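Local coordinates for protein beta-1,4-galactanase (Thielavia heterothallica, PDB 1HJS) that hydrolyses the beta-1,4-galactosidic linkages of type I arabinogalactans as a family 53 glycoside hydrolase, at residues P127-I132 and K174-L179; N152-L157 and T193-Q198. All coordinates share one frame; numbering follows the deposited sequence.

Interaction 1 (P127-I132 and K174-L179)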
ATOM      1  N   PRO A 127      -1.795 -13.575   5.026  1.00 13.37           N
ATOM      2  CA  PRO A 127      -1.470 -12.153   5.167  1.00 12.89           C
ATOM      3  C   PRO A 127      -2.105 -11.526   6.399  1.00 12.39           C
ATOM      4  O   PRO A 127      -3.201 -11.910   6.811  1.00 11.82           O
ATOM      5  CB  PRO A 127      -1.975 -11.539   3.853  1.00 13.54           C
ATOM      6  CG  PRO A 127      -3.010 -12.502   3.371  1.00 15.09           C
ATOM      7  CD  PRO A 127      -2.454 -13.855   3.739  1.00 14.07           C
ATOM      8  N   THR A 128      -1.407 -10.574   7.004  1.00 12.12           N
ATOM      9  CA  THR A 128      -1.939  -9.902   8.180  1.00 11.93           C
ATOM     10  C   THR A 128      -2.907  -8.815   7.726  1.00 11.60           C
ATOM     11  O   THR A 128      -3.809  -8.427   8.462  1.00 11.41           O
ATOM     12  CB  THR A 128      -0.811  -9.269   9.020  1.00 12.58           C
ATOM     13  OG1 THR A 128       0.054  -8.511   8.165  1.00 12.79           O
ATOM     14  CG2 THR A 128      -0.001 -10.350   9.716  1.00 12.88           C
ATOM     15  N   ILE A 129      -2.712  -8.348   6.496  1.00 10.95           N
ATOM     16  CA  ILE A 129      -3.549  -7.299   5.917  1.00 11.15           C
ATOM     17  C   ILE A 129      -3.841  -7.575   4.447  1.00 10.76           C
ATOM     18  O   ILE A 129      -2.978  -8.050   3.706  1.00 10.26           O
ATOM     19  CB  ILE A 129      -2.852  -5.912   5.983  1.00 11.35           C
ATOM     20  CG1 ILE A 129      -2.523  -5.552   7.431  1.00 12.27           C
ATOM     21  CG2 ILE A 129      -3.753  -4.842   5.355  1.00 11.95           C
ATOM     22  CD1 ILE A 129      -1.736  -4.250   7.564  1.00 13.22           C
ATOM     23  N   VAL A 130      -5.065  -7.275   4.030  1.00 10.06           N
ATOM     24  CA  VAL A 130      -5.458  -7.426   2.637  1.00 10.42           C
ATOM     25  C   VAL A 130      -6.278  -6.200   2.266  1.00 10.51           C
ATOM     26  O   VAL A 130      -7.278  -5.908   2.916  1.00 10.81           O
ATOM     27  CB  VAL A 130      -6.344  -8.673   2.398  1.00 10.87           C
ATOM     28  CG1 VAL A 130      -6.848  -8.683   0.956  1.00 10.92           C
ATOM     29  CG2 VAL A 130      -5.555  -9.944   2.687  1.00 11.24           C
ATOM     30  N   SER A 131      -5.849  -5.459   1.248  1.00 10.41           N
ATOM     31  CA  SER A 131      -6.629  -4.306   0.832  1.00  9.80           C
ATOM     32  C   SER A 131      -7.447  -4.738  -0.371  1.00 10.08           C
ATOM     33  O   SER A 131      -6.930  -5.374  -1.290  1.00  9.91           O
ATOM     34  CB  SER A 131      -5.732  -3.111   0.458  1.00 10.05           C
ATOM     35  OG  SER A 131      -5.026  -3.322  -0.753  1.00  9.97           O
ATOM     36  N   ILE A 132      -8.738  -4.431  -0.343  1.00  9.98           N
ATOM     37  CA  ILE A 132      -9.605  -4.766  -1.460  1.00 10.41           C
ATOM     38  C   ILE A 132      -9.614  -3.557  -2.394  1.00 10.40           C
ATOM     39  O   ILE A 132     -10.537  -2.737  -2.384  1.00 10.72           O
ATOM     40  CB  ILE A 132     -11.036  -5.123  -0.976  1.00 10.65           C
ATOM     41  CG1 ILE A 132     -11.545  -4.081   0.021  1.00 11.61           C
ATOM     42  CG2 ILE A 132     -11.019  -6.500  -0.320  1.00 11.76           C
ATOM     43  CD1 ILE A 132     -12.935  -4.379   0.563  1.00 11.72           C
ATOM     44  N   LYS A 174      -6.718  -8.693   8.257  1.00 14.38           N
ATOM     45  CA  LYS A 174      -7.519  -7.511   8.511  1.00 14.03           C
ATOM     46  C   LYS A 174      -7.857  -7.016   7.106  1.00 13.77           C
ATOM     47  O   LYS A 174      -6.998  -7.018   6.218  1.00 13.01           O
ATOM     48  CB  LYS A 174      -6.706  -6.462   9.270  1.00 14.92           C
ATOM     49  CG  LYS A 174      -6.434  -6.842  10.720  1.00 15.74           C
ATOM     50  CD  LYS A 174      -5.575  -5.799  11.416  1.00 16.96           C
ATOM     51  CE  LYS A 174      -5.353  -6.151  12.885  1.00 17.99           C
ATOM     52  NZ  LYS A 174      -4.405  -5.201  13.541  1.00 17.84           N
ATOM     53  N   ILE A 175      -9.104  -6.613   6.890  1.00 12.56           N
ATOM     54  CA  ILE A 175      -9.515  -6.138   5.576  1.00 12.65           C
ATOM     55  C   ILE A 175      -9.401  -4.622   5.507  1.00 12.39           C
ATOM     56  O   ILE A 175      -9.939  -3.903   6.348  1.00 12.49           O
ATOM     57  CB  ILE A 175     -10.951  -6.586   5.261  1.00 12.37           C
ATOM     58  CG1 ILE A 175     -11.012  -8.116   5.264  1.00 13.50           C
ATOM     59  CG2 ILE A 175     -11.382  -6.046   3.905  1.00 12.29           C
ATOM     60  CD1 ILE A 175     -12.408  -8.687   5.129  1.00 14.18           C
ATOM     61  N   MET A 176      -8.696  -4.140   4.491  1.00 12.39           N
ATOM     62  CA  MET A 176      -8.472  -2.708   4.338  1.00 11.82           C
ATOM     63  C   MET A 176      -9.007  -2.084   3.058  1.00 11.26           C
ATOM     64  O   MET A 176      -9.002  -2.706   2.001  1.00 11.05           O
ATOM     65  CB  MET A 176      -6.969  -2.424   4.413  1.00 12.49           C
ATOM     66  CG  MET A 176      -6.578  -1.001   4.030  1.00 12.68           C
ATOM     67  SD  MET A 176      -4.790  -0.832   3.861  1.00 14.01           S
ATOM     68  CE  MET A 176      -4.296  -0.817   5.568  1.00 13.35           C
ATOM     69  N   ILE A 177      -9.482  -0.848   3.183  1.00 11.43           N
ATOM     70  CA  ILE A 177      -9.948  -0.064   2.047  1.00 10.45           C
ATOM     71  C   ILE A 177      -8.891   1.029   1.978  1.00 10.67           C
ATOM     72  O   ILE A 177      -8.580   1.673   2.985  1.00 10.40           O
ATOM     73  CB  ILE A 177     -11.347   0.538   2.280  1.00 10.94           C
ATOM     74  CG1 ILE A 177     -12.401  -0.569   2.156  1.00 10.52           C
ATOM     75  CG2 ILE A 177     -11.621   1.638   1.260  1.00 10.66           C
ATOM     76  CD1 ILE A 177     -13.828  -0.115   2.450  1.00 12.12           C
ATOM     77  N   HIS A 178      -8.335   1.221   0.787  1.00 10.43           N
ATOM     78  CA  HIS A 178      -7.252   2.169   0.575  1.00 10.60           C
ATOM     79  C   HIS A 178      -7.569   3.296  -0.407  1.00 10.53           C
ATOM     80  O   HIS A 178      -7.875   3.047  -1.571  1.00 10.39           O
ATOM     81  CB  HIS A 178      -6.026   1.380   0.084  1.00 10.31           C
ATOM     82  CG  HIS A 178      -4.874   2.230  -0.359  1.00 10.15           C
ATOM     83  ND1 HIS A 178      -3.916   1.773  -1.239  1.00 10.18           N
ATOM     84  CD2 HIS A 178      -4.519   3.497  -0.040  1.00 10.58           C
ATOM     85  CE1 HIS A 178      -3.022   2.724  -1.446  1.00 10.26           C
ATOM     86  NE2 HIS A 178      -3.365   3.780  -0.731  1.00  9.37           N
ATOM     87  N   LEU A 179      -7.477   4.532   0.084  1.00 11.17           N
ATOM     88  CA  LEU A 179      -7.711   5.734  -0.715  1.00 11.42           C
ATOM     89  C   LEU A 179      -6.416   6.554  -0.765  1.00 11.94           C
ATOM     90  O   LEU A 179      -5.572   6.455   0.127  1.00 11.48           O
ATOM     91  CB  LEU A 179      -8.818   6.587  -0.079  1.00 12.04           C
ATOM     92  CG  LEU A 179     -10.280   6.308  -0.442  1.00 13.72           C
ATOM     93  CD1 LEU A 179     -10.568   4.827  -0.446  1.00 15.56           C
ATOM     94  CD2 LEU A 179     -11.185   7.064   0.531  1.00 13.29           C
TER
HETATM   95  O   HOH W   1      -3.410  -0.979  -0.556  1.00 10.84           O
HETATM   96  O   HOH W   2      -8.914  -0.698  -1.111  1.00 12.74           O
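The carbonyl oxygen M176 O is gripped twice by 127-132: I132 N donates to it at 2.9 Å, nearly along the C=O axis, and S131 CA gives a short C-H...O contact at 3.1 Å. V130 O is held in a similar way, by M176 N at 2.8 Å, in the carbonyl plane, and by the CA-H of I175. K174 O receives V130 N, and K174 N closes the parallel pairing with a straight bond (177°) to T128 O that arrives above the carbonyl plane. On the face of I129, S131 and M176, the M176 chain bends at its last torsion and brings CE obliquely onto I129 CG2 at 4.1 Å. S131 OG, hydrogen-bonded to G133 O, shares a water with H178 ND1. On the other side, I132 takes the crowded chi1 (48°), and its CD1 lies 4.0 Å from I175 CG2 and 4.2 Å from I177 CG1, the side chains crossing obliquely. An alanine in place of I132 would probably loosen the packing between the two strands, since CD1 and CG1, which meet I175 and I177, would be gone. Such twisted parallel neighbours, their axes 41° apart, are characteristic of the central barrel of the clan GH-A (beta/alpha)8 fold.

Interaction 2 (N152-L157 and T193-Q198)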
ATOM      1  N   ASN A 152     -22.895   0.533  -6.880  1.00 14.59           N
ATOM      2  CA  ASN A 152     -22.042  -0.507  -7.449  1.00 14.14           C
ATOM      3  C   ASN A 152     -20.751  -0.682  -6.655  1.00 14.03           C
ATOM      4  O   ASN A 152     -20.307  -1.801  -6.416  1.00 13.61           O
ATOM      5  CB  ASN A 152     -21.712  -0.185  -8.913  1.00 13.72           C
ATOM      6  CG  ASN A 152     -22.878  -0.469  -9.853  1.00 14.58           C
ATOM      7  OD1 ASN A 152     -23.957  -0.879  -9.420  1.00 14.75           O
ATOM      8  ND2 ASN A 152     -22.662  -0.257 -11.142  1.00 14.02           N
ATOM      9  N   ILE A 153     -20.144   0.428  -6.255  1.00 14.09           N
ATOM     10  CA  ILE A 153     -18.905   0.380  -5.484  1.00 14.07           C
ATOM     11  C   ILE A 153     -19.121  -0.359  -4.164  1.00 14.41           C
ATOM     12  O   ILE A 153     -18.351  -1.254  -3.809  1.00 14.60           O
ATOM     13  CB  ILE A 153     -18.387   1.802  -5.188  1.00 13.79           C
ATOM     14  CG1 ILE A 153     -18.010   2.493  -6.501  1.00 12.94           C
ATOM     15  CG2 ILE A 153     -17.186   1.737  -4.248  1.00 12.85           C
ATOM     16  CD1 ILE A 153     -17.624   3.946  -6.336  1.00 13.20           C
ATOM     17  N   ALA A 154     -20.172   0.012  -3.440  1.00 14.41           N
ATOM     18  CA  ALA A 154     -20.468  -0.633  -2.166  1.00 15.11           C
ATOM     19  C   ALA A 154     -20.703  -2.128  -2.375  1.00 15.62           C
ATOM     20  O   ALA A 154     -20.226  -2.956  -1.602  1.00 14.88           O
ATOM     21  CB  ALA A 154     -21.699   0.008  -1.521  1.00 14.96           C
ATOM     22  N   ARG A 155     -21.439  -2.464  -3.430  1.00 15.88           N
ATOM     23  CA  ARG A 155     -21.744  -3.853  -3.736  1.00 17.06           C
ATOM     24  C   ARG A 155     -20.480  -4.642  -4.069  1.00 16.35           C
ATOM     25  O   ARG A 155     -20.290  -5.769  -3.599  1.00 15.13           O
ATOM     26  CB  ARG A 155     -22.723  -3.917  -4.905  1.00 19.21           C
ATOM     27  CG  ARG A 155     -23.029  -5.317  -5.380  1.00 23.04           C
ATOM     28  CD  ARG A 155     -24.503  -5.643  -5.208  1.00 26.56           C
ATOM     29  NE  ARG A 155     -25.013  -6.371  -6.366  1.00 29.11           N
ATOM     30  CZ  ARG A 155     -25.787  -5.839  -7.306  1.00 29.89           C
ATOM     31  NH1 ARG A 155     -26.159  -4.564  -7.234  1.00 30.51           N
ATOM     32  NH2 ARG A 155     -26.178  -6.580  -8.330  1.00 30.17           N
ATOM     33  N   LEU A 156     -19.618  -4.049  -4.886  1.00 15.05           N
ATOM     34  CA  LEU A 156     -18.377  -4.705  -5.268  1.00 14.73           C
ATOM     35  C   LEU A 156     -17.485  -4.936  -4.048  1.00 14.20           C
ATOM     36  O   LEU A 156     -16.963  -6.038  -3.853  1.00 14.24           O
ATOM     37  CB  LEU A 156     -17.638  -3.862  -6.316  1.00 14.60           C
ATOM     38  CG  LEU A 156     -18.288  -3.800  -7.704  1.00 14.72           C
ATOM     39  CD1 LEU A 156     -17.594  -2.740  -8.552  1.00 14.82           C
ATOM     40  CD2 LEU A 156     -18.198  -5.166  -8.378  1.00 14.02           C
ATOM     41  N   LEU A 157     -17.318  -3.907  -3.222  1.00 13.50           N
ATOM     42  CA  LEU A 157     -16.478  -4.031  -2.033  1.00 13.39           C
ATOM     43  C   LEU A 157     -17.045  -5.064  -1.058  1.00 13.99           C
ATOM     44  O   LEU A 157     -16.289  -5.789  -0.399  1.00 13.62           O
ATOM     45  CB  LEU A 157     -16.315  -2.667  -1.351  1.00 12.33           C
ATOM     46  CG  LEU A 157     -15.535  -1.644  -2.190  1.00 12.60           C
ATOM     47  CD1 LEU A 157     -15.470  -0.314  -1.461  1.00 12.18           C
ATOM     48  CD2 LEU A 157     -14.130  -2.167  -2.466  1.00 12.04           C
ATOM     49  N   THR A 193     -18.546   8.328   3.293  1.00 15.42           N
ATOM     50  CA  THR A 193     -19.938   8.661   3.578  1.00 15.89           C
ATOM     51  C   THR A 193     -20.872   8.123   2.494  1.00 16.61           C
ATOM     52  O   THR A 193     -21.880   7.475   2.790  1.00 16.49           O
ATOM     53  CB  THR A 193     -20.135  10.181   3.702  1.00 16.24           C
ATOM     54  OG1 THR A 193     -19.378  10.672   4.818  1.00 16.19           O
ATOM     55  CG2 THR A 193     -21.612  10.513   3.912  1.00 16.43           C
ATOM     56  N   ASN A 194     -20.532   8.376   1.235  1.00 16.76           N
ATOM     57  CA  ASN A 194     -21.366   7.925   0.127  1.00 17.20           C
ATOM     58  C   ASN A 194     -21.360   6.418  -0.090  1.00 17.35           C
ATOM     59  O   ASN A 194     -22.362   5.838  -0.504  1.00 16.66           O
ATOM     60  CB  ASN A 194     -20.960   8.648  -1.153  1.00 17.72           C
ATOM     61  CG  ASN A 194     -21.475  10.071  -1.195  1.00 18.75           C
ATOM     62  OD1 ASN A 194     -22.683  10.298  -1.155  1.00 18.94           O
ATOM     63  ND2 ASN A 194     -20.565  11.038  -1.270  1.00 18.81           N
ATOM     64  N   VAL A 195     -20.234   5.777   0.185  1.00 17.04           N
ATOM     65  CA  VAL A 195     -20.151   4.336   0.028  1.00 17.14           C
ATOM     66  C   VAL A 195     -20.935   3.624   1.133  1.00 17.22           C
ATOM     67  O   VAL A 195     -21.709   2.705   0.858  1.00 17.23           O
ATOM     68  CB  VAL A 195     -18.683   3.860   0.058  1.00 16.62           C
ATOM     69  CG1 VAL A 195     -18.620   2.342   0.159  1.00 17.08           C
ATOM     70  CG2 VAL A 195     -17.970   4.322  -1.208  1.00 16.06           C
ATOM     71  N   LEU A 196     -20.749   4.063   2.372  1.00 17.73           N
ATOM     72  CA  LEU A 196     -21.411   3.436   3.513  1.00 19.27           C
ATOM     73  C   LEU A 196     -22.913   3.680   3.608  1.00 20.34           C
ATOM     74  O   LEU A 196     -23.634   2.880   4.202  1.00 20.48           O
ATOM     75  CB  LEU A 196     -20.733   3.878   4.813  1.00 18.95           C
ATOM     76  CG  LEU A 196     -19.288   3.389   4.972  1.00 19.32           C
ATOM     77  CD1 LEU A 196     -18.653   4.010   6.208  1.00 19.34           C
ATOM     78  CD2 LEU A 196     -19.279   1.868   5.071  1.00 19.87           C
ATOM     79  N   LYS A 197     -23.390   4.776   3.024  1.00 21.38           N
ATOM     80  CA  LYS A 197     -24.817   5.082   3.079  1.00 22.90           C
ATOM     81  C   LYS A 197     -25.637   4.154   2.183  1.00 22.97           C
ATOM     82  O   LYS A 197     -26.862   4.136   2.259  1.00 22.87           O
ATOM     83  CB  LYS A 197     -25.064   6.542   2.684  1.00 23.99           C
ATOM     84  CG  LYS A 197     -24.721   6.859   1.242  1.00 26.41           C
ATOM     85  CD  LYS A 197     -24.775   8.356   0.951  1.00 28.62           C
ATOM     86  CE  LYS A 197     -26.185   8.906   1.032  1.00 30.20           C
ATOM     87  NZ  LYS A 197     -26.224  10.354   0.645  1.00 31.51           N
ATOM     88  N   GLN A 198     -24.959   3.378   1.342  1.00 23.30           N
ATOM     89  CA  GLN A 198     -25.649   2.461   0.443  1.00 23.60           C
ATOM     90  C   GLN A 198     -26.285   1.288   1.188  1.00 24.70           C
ATOM     91  O   GLN A 198     -27.303   0.749   0.755  1.00 24.84           O
ATOM     92  CB  GLN A 198     -24.684   1.932  -0.621  1.00 23.30           C
ATOM     93  CG  GLN A 198     -24.072   3.018  -1.491  1.00 22.19           C
ATOM     94  CD  GLN A 198     -25.119   3.946  -2.082  1.00 22.33           C
ATOM     95  OE1 GLN A 198     -26.075   3.497  -2.718  1.00 21.17           O
ATOM     96  NE2 GLN A 198     -24.942   5.247  -1.878  1.00 21.56           N
TER
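Helices 150-165 and 185-196 are successive outer helices of the (beta/alpha)8 barrel, and here they meet through a small, mostly apolar patch (172 Å² buried, both sides summed) with no hydrogen bond between the segments. The tight part is centred on A154, whose short side chain points toward the other segment and lets the backbones come close, with the CA atoms of A154 and V195 5.4 Å apart. A154 CB sits 3.6 Å from the carbonyl oxygen V195 O and 3.7 Å from Q198 CB, so one methyl group meets both a backbone carbonyl and the side chain of Q198. Packing is looser on the side of I153 and L157, where the isopropyl group of V195 forks between them. With V195 CG1 anti to the backbone N (chi1 169°), CG1 is 4.4 Å from L157 CD1, while CG2 meets I153 CG2 at 4.1 Å, the two side chains crossing at about a right angle. W150, earlier on the first helix, also touches V195 and Q198. On the solvent side of 193-198, T193 and K197 are exposed. Q198, packed by CB on A154, bends its chain back at chi2 (-51°), and its NE2 donates in the plane of its own amide to N194 O at 3.0 Å, nearly along the C=O axis.

In the fold
Along the chain the segments alternate as strand 129-132, helix 150-165, strand 174-179 and helix 185-196, two consecutive beta-alpha units of the barrel. Interaction 1 joins the fourth and fifth strands in the central sheet, and interaction 2 joins the helices that follow them on the outside, with the two centres about 16 Å apart. They touch through L157, whose CD2 is 3.6 Å from I132 O and whose CD1 packs on I177 CD1, so L157 links the barrel strands to the outer helices. The strand pair is the one nearer to catalysis: the side chain of S131 is about 8 Å from that of E245, the probable nucleophile, and about 9 Å from that of E135, the probable proton donor.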